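Local atomic coordinates of Non-reducing end beta-L-arabinofuranosidase (Bacteroides thetaiotaomicron, PDB entry 5MQO), a protein that belongs to glycoside hydrolase family GH127 and probably acts as an aceric acidase in the breakdown of complex plant pectin. Residues A[45-50]-A[488-493]; A[502-507]-A[518-523]. One frame throughout, in Å; residues are numbered along the deposited sequence.

Contact 1 of 2, residues A[45-50]-A[488-493]; sequences HWTNGF and ANTLTT
H45 and T490 form a hydrogen-bonded antiparallel pair at the edge of a β-sheet, where the short strand 44-46, from the catalytic-domain range and just ahead of helix 50-69, forms the outermost strand of a sheet otherwise built with middle-domain strands such as 489-494. The backbone ladder is brief. H45 N donates to T490 O at 3.1 Å, and T490 N returns a bond to H45 O at 3.0 Å. W46 and N489 follow as a non-hydrogen-bonded pair. Beyond the strand, T47 N reaches A488 O over 3.1 Å; the hydrogen bond is nearly straight (N-H...O 170°), with the donor 49° above the carbonyl plane.

Side-chain packing falls on two faces. On the one with H45 and T490, H45 CB, CG and CD2 lie near T490 OG1, the hydroxyl approaching the ring obliquely. On the other, W46 CE3 meets A488 O at the ring edge, 3.4 Å away, with N489 CB a little farther off. The indole also stacks on W51, while N489 OD1 is hydrogen-bonded to the hydroxyl of Y474.

T47 packs over the peptide that joins A488 to N489. With OG1 between the backbone N and the carbonyl carbon (chi1 56°), the hydroxyl stands above that peptide's face, 3.3 Å from A488 CB, while T47 CG2 comes within 4.1 Å of T490 CG2. An alanine here, lacking OG1 and CG2, would probably bare that face of the A488 peptide where the hydroxyl sat and open a gap beside T490 CG2. The closest approach of the hydroxyl is T47 OG1 to A488 C, 3.1 Å.

Contact 2 of 2, residues A[502-507]-A[518-523]; sequences ALVQET and TLNKVP
A502 faces both N520 and K521, a classic β bulge in the hairpin of strands 500-506 and 514-521. The backbone bonds come first. A502 N donates to K521 O at 2.9 Å, and A502 O gathers two N-H groups: N520 N at 3.0 Å and, weakly, K521 N at 3.3 Å. Past the bulge the ladder is regular again, V504 and T518 exchanging a reciprocal pair, V504 N to T518 O and T518 N to V504 O, each 2.7 Å.

Apolar contact is modest. L503 and L519, a non-hydrogen-bonded pair, meet where L519 CD2 touches L503 CB at 4.1 Å, on the face that L503 also shares with L491 of the next strand. On the other face A502 CB lies beside K521 CG, whose chain then bends away.

One polar atom presses on a methyl group. N520 CG is anti to its carbonyl carbon (chi1 -65°), and the amide crosses V504 obliquely, N520 OD1 standing 3.0 Å from V504 CG2.

Main-chain bonds thus carry most of the pairing, and the extra residue is absorbed by one carbonyl that serves two donors, so the strands stay bonded on both sides of the irregularity.

Overall arrangement
Both contacts belong to one antiparallel sheet, their centres about 10 Å apart, and strands 489-494 and 500-506 are neighbours in it. L491 O to L503 N and N489 O to Q505 N are probable hydrogen bonds that tie the two pairings together. Contact 1 lies at the surface and joins residues far apart in sequence, bringing a strand from the catalytic-domain range to the sheet's edge. Contact 2 is a local hairpin, partly buried, wholly within the middle-domain range and farther from the chain's centre. Its leucines meet on one face, whereas contact 1 sets a threonine over a peptide, a histidine beside a threonine hydroxyl and a tryptophan edge against a carbonyl oxygen.

Contact 1 of 2, residues A[45-50]-A[488-493]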
loop_
_atom_site.group_PDB
_atom_site.type_symbol
_atom_site.label_atom_id
_atom_site.label_comp_id
_atom_site.label_asym_id
_atom_site.label_seq_id
_atom_site.Cartn_x
_atom_site.Cartn_y
_atom_site.Cartn_z
ATOM N N HIS A 45 -12.708 3.633 13.393
ATOM C CA HIS A 45 -12.086 2.520 14.148
ATOM C C HIS A 45 -12.493 1.186 13.511
ATOM O O HIS A 45 -13.677 0.944 13.316
ATOM C CB HIS A 45 -12.554 2.411 15.617
ATOM C CG HIS A 45 -12.605 3.695 16.385
ATOM N ND1 HIS A 45 -11.861 4.811 16.067
ATOM C CD2 HIS A 45 -13.274 4.005 17.519
ATOM C CE1 HIS A 45 -12.106 5.769 16.946
ATOM N NE2 HIS A 45 -12.952 5.299 17.840
ATOM N N TRP A 46 -11.522 0.313 13.239
ATOM C CA TRP A 46 -11.816 -1.100 12.987
ATOM C C TRP A 46 -12.457 -1.685 14.254
ATOM O O TRP A 46 -12.047 -1.340 15.372
ATOM C CB TRP A 46 -10.555 -1.944 12.681
ATOM C CG TRP A 46 -9.762 -1.530 11.515
ATOM C CD1 TRP A 46 -8.426 -1.207 11.501
ATOM C CD2 TRP A 46 -10.228 -1.371 10.168
ATOM N NE1 TRP A 46 -8.037 -0.867 10.223
ATOM C CE2 TRP A 46 -9.118 -0.962 9.387
ATOM C CE3 TRP A 46 -11.469 -1.539 9.548
ATOM C CZ2 TRP A 46 -9.213 -0.721 8.027
ATOM C CZ3 TRP A 46 -11.571 -1.290 8.186
ATOM C CH2 TRP A 46 -10.440 -0.890 7.437
ATOM N N THR A 47 -13.415 -2.595 14.040
ATOM C CA THR A 47 -14.113 -3.329 15.080
ATOM C C THR A 47 -13.825 -4.835 14.950
ATOM O O THR A 47 -12.770 -5.272 15.377
ATOM C CB THR A 47 -15.628 -3.018 15.041
ATOM O OG1 THR A 47 -16.147 -3.304 13.746
ATOM C CG2 THR A 47 -15.883 -1.555 15.315
ATOM N N ASN A 48 -14.730 -5.609 14.340
ATOM C CA ASN A 48 -14.824 -7.073 14.568
ATOM C C ASN A 48 -14.546 -7.882 13.328
ATOM O O ASN A 48 -15.463 -8.492 12.783
ATOM C CB ASN A 48 -16.244 -7.473 15.041
ATOM C CG ASN A 48 -16.734 -6.631 16.197
ATOM O OD1 ASN A 48 -16.097 -6.566 17.254
ATOM N ND2 ASN A 48 -17.866 -5.956 15.996
ATOM N N GLY A 49 -13.310 -7.931 12.866
ATOM C CA GLY A 49 -13.025 -8.839 11.760
ATOM C C GLY A 49 -11.566 -8.893 11.423
ATOM O O GLY A 49 -10.719 -8.797 12.320
ATOM N N PHE A 50 -11.285 -9.035 10.126
ATOM C CA PHE A 50 -9.922 -9.074 9.592
ATOM C C PHE A 50 -9.065 -7.968 10.221
ATOM O O PHE A 50 -8.032 -8.245 10.846
ATOM C CB PHE A 50 -9.931 -8.944 8.059
ATOM C CG PHE A 50 -8.596 -9.219 7.408
ATOM C CD1 PHE A 50 -7.591 -8.264 7.372
ATOM C CD2 PHE A 50 -8.340 -10.454 6.821
ATOM C CE1 PHE A 50 -6.368 -8.536 6.764
ATOM C CE2 PHE A 50 -7.130 -10.726 6.200
ATOM C CZ PHE A 50 -6.140 -9.764 6.175
ATOM N N ALA A 488 -15.107 -4.356 8.929
ATOM C CA ALA A 488 -15.977 -4.006 10.031
ATOM C C ALA A 488 -15.397 -2.797 10.734
ATOM O O ALA A 488 -14.219 -2.814 11.088
ATOM C CB ALA A 488 -16.087 -5.162 10.992
ATOM N N ASN A 489 -16.219 -1.756 10.915
ATOM C CA ASN A 489 -15.774 -0.497 11.480
ATOM C C ASN A 489 -16.913 0.414 11.971
ATOM O O ASN A 489 -18.056 0.266 11.562
ATOM C CB ASN A 489 -14.942 0.271 10.432
ATOM C CG ASN A 489 -15.790 0.817 9.276
ATOM O OD1 ASN A 489 -16.665 1.678 9.459
ATOM N ND2 ASN A 489 -15.513 0.343 8.086
ATOM N N THR A 490 -16.561 1.374 12.830
ATOM C CA THR A 490 -17.359 2.585 13.024
ATOM C C THR A 490 -16.750 3.777 12.272
ATOM O O THR A 490 -15.536 3.897 12.165
ATOM C CB THR A 490 -17.464 2.985 14.503
ATOM O OG1 THR A 490 -16.155 3.219 15.021
ATOM C CG2 THR A 490 -18.155 1.913 15.314
ATOM N N LEU A 491 -17.612 4.651 11.760
ATOM C CA LEU A 491 -17.231 5.974 11.289
ATOM C C LEU A 491 -18.098 7.033 11.950
ATOM O O LEU A 491 -19.321 6.965 11.829
ATOM C CB LEU A 491 -17.425 6.073 9.785
ATOM C CG LEU A 491 -17.443 7.472 9.151
ATOM C CD1 LEU A 491 -16.142 8.219 9.416
ATOM C CD2 LEU A 491 -17.682 7.327 7.665
ATOM N N THR A 492 -17.457 8.000 12.622
ATOM C CA THR A 492 -18.105 9.230 13.099
ATOM C C THR A 492 -17.342 10.456 12.579
ATOM O O THR A 492 -16.262 10.800 13.062
ATOM C CB THR A 492 -18.215 9.273 14.637
ATOM O OG1 THR A 492 -16.921 9.427 15.200
ATOM C CG2 THR A 492 -18.792 7.961 15.195
ATOM N N THR A 493 -17.903 11.080 11.554
ATOM C CA THR A 493 -17.443 12.374 11.067
ATOM C C THR A 493 -18.448 13.438 11.471
ATOM O O THR A 493 -19.520 13.133 11.987
ATOM C CB THR A 493 -17.303 12.406 9.532
ATOM O OG1 THR A 493 -16.700 13.643 9.136
ATOM C CG2 THR A 493 -18.667 12.281 8.800
#

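Contact 2 of 2, residues A[502-507]-A[518-523]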
loop_
_atom_site.group_PDB
_atom_site.type_symbol
_atom_site.label_atom_id
_atom_site.label_comp_id
_atom_site.label_asym_id
_atom_site.label_seq_id
_atom_site.Cartn_x
_atom_site.Cartn_y
_atom_site.Cartn_z
ATOM N N ALA A 502 -22.789 9.416 12.158
ATOM C CA ALA A 502 -22.082 8.221 12.601
ATOM C C ALA A 502 -22.657 7.035 11.885
ATOM O O ALA A 502 -23.864 6.964 11.709
ATOM C CB ALA A 502 -22.222 8.043 14.092
ATOM N N LEU A 503 -21.814 6.109 11.450
ATOM C CA LEU A 503 -22.346 4.880 10.895
ATOM C C LEU A 503 -21.555 3.651 11.344
ATOM O O LEU A 503 -20.463 3.747 11.884
ATOM C CB LEU A 503 -22.513 4.987 9.373
ATOM C CG LEU A 503 -21.294 5.303 8.495
ATOM C CD1 LEU A 503 -20.421 4.078 8.240
ATOM C CD2 LEU A 503 -21.744 5.895 7.170
ATOM N N VAL A 504 -22.172 2.500 11.164
ATOM C CA VAL A 504 -21.603 1.230 11.571
ATOM C C VAL A 504 -21.587 0.297 10.363
ATOM O O VAL A 504 -22.618 0.088 9.707
ATOM C CB VAL A 504 -22.399 0.585 12.722
ATOM C CG1 VAL A 504 -21.640 -0.601 13.289
ATOM C CG2 VAL A 504 -22.629 1.607 13.813
ATOM N N GLN A 505 -20.407 -0.259 10.089
ATOM C CA GLN A 505 -20.189 -1.146 8.961
ATOM C C GLN A 505 -20.006 -2.536 9.518
ATOM O O GLN A 505 -19.138 -2.739 10.365
ATOM C CB GLN A 505 -18.940 -0.711 8.188
ATOM C CG GLN A 505 -18.590 -1.638 7.010
ATOM C CD GLN A 505 -17.853 -0.945 5.871
ATOM O OE1 GLN A 505 -17.818 0.275 5.779
ATOM N NE2 GLN A 505 -17.294 -1.715 5.002
ATOM N N GLU A 506 -20.819 -3.484 9.060
ATOM C CA GLU A 506 -20.697 -4.868 9.497
ATOM C C GLU A 506 -20.450 -5.718 8.276
ATOM O O GLU A 506 -21.163 -5.580 7.288
ATOM C CB GLU A 506 -21.959 -5.313 10.211
ATOM C CG GLU A 506 -22.510 -4.276 11.194
ATOM C CD GLU A 506 -23.621 -4.838 12.067
ATOM O OE1 GLU A 506 -24.802 -4.847 11.633
ATOM O OE2 GLU A 506 -23.292 -5.290 13.183
ATOM N N THR A 507 -19.417 -6.563 8.337
ATOM C CA THR A 507 -19.059 -7.483 7.239
ATOM C C THR A 507 -17.915 -8.411 7.639
ATOM O O THR A 507 -17.112 -8.029 8.493
ATOM C CB THR A 507 -18.619 -6.727 5.984
ATOM O OG1 THR A 507 -18.253 -7.680 4.990
ATOM C CG2 THR A 507 -17.429 -5.752 6.279
ATOM N N THR A 518 -24.983 0.714 8.514
ATOM C CA THR A 518 -26.088 1.102 9.359
ATOM C C THR A 518 -25.817 2.527 9.800
ATOM O O THR A 518 -24.728 2.796 10.289
ATOM C CB THR A 518 -26.171 0.187 10.591
ATOM O OG1 THR A 518 -26.140 -1.196 10.174
ATOM C CG2 THR A 518 -27.426 0.483 11.385
ATOM N N LEU A 519 -26.805 3.413 9.638
ATOM C CA LEU A 519 -26.708 4.822 10.058
ATOM C C LEU A 519 -27.189 5.093 11.469
ATOM O O LEU A 519 -28.390 5.119 11.680
ATOM C CB LEU A 519 -27.557 5.669 9.132
ATOM C CG LEU A 519 -26.971 5.741 7.735
ATOM C CD1 LEU A 519 -28.081 6.076 6.770
ATOM C CD2 LEU A 519 -25.840 6.773 7.661
ATOM N N ASN A 520 -26.273 5.327 12.417
ATOM C CA ASN A 520 -26.659 5.615 13.812
ATOM C C ASN A 520 -27.145 7.020 13.969
ATOM O O ASN A 520 -28.265 7.212 14.354
ATOM C CB ASN A 520 -25.523 5.416 14.801
ATOM C CG ASN A 520 -25.073 3.984 14.909
ATOM O OD1 ASN A 520 -23.966 3.732 15.384
ATOM N ND2 ASN A 520 -25.898 3.036 14.467
ATOM N N LYS A 521 -26.298 8.001 13.696
ATOM C CA LYS A 521 -26.674 9.410 13.836
ATOM C C LYS A 521 -26.617 10.061 12.481
ATOM O O LYS A 521 -25.642 9.876 11.751
ATOM C CB LYS A 521 -25.753 10.143 14.817
ATOM C CG LYS A 521 -25.586 9.388 16.133
ATOM C CD LYS A 521 -25.548 10.293 17.352
ATOM C CE LYS A 521 -26.307 9.630 18.497
ATOM N NZ LYS A 521 -26.223 10.444 19.738
ATOM N N VAL A 522 -27.692 10.756 12.133
ATOM C CA VAL A 522 -27.749 11.617 10.969
ATOM C C VAL A 522 -28.095 12.953 11.554
ATOM O O VAL A 522 -29.026 13.032 12.368
ATOM C CB VAL A 522 -28.864 11.200 9.980
ATOM C CG1 VAL A 522 -29.037 12.219 8.864
ATOM C CG2 VAL A 522 -28.562 9.840 9.371
ATOM N N PRO A 523 -27.363 14.014 11.161
ATOM C CA PRO A 523 -27.800 15.327 11.665
ATOM C C PRO A 523 -29.122 15.727 10.987
ATOM O O PRO A 523 -29.327 15.412 9.801
ATOM C CB PRO A 523 -26.644 16.259 11.302
ATOM C CG PRO A 523 -25.793 15.510 10.313
ATOM C CD PRO A 523 -26.318 14.126 10.128
#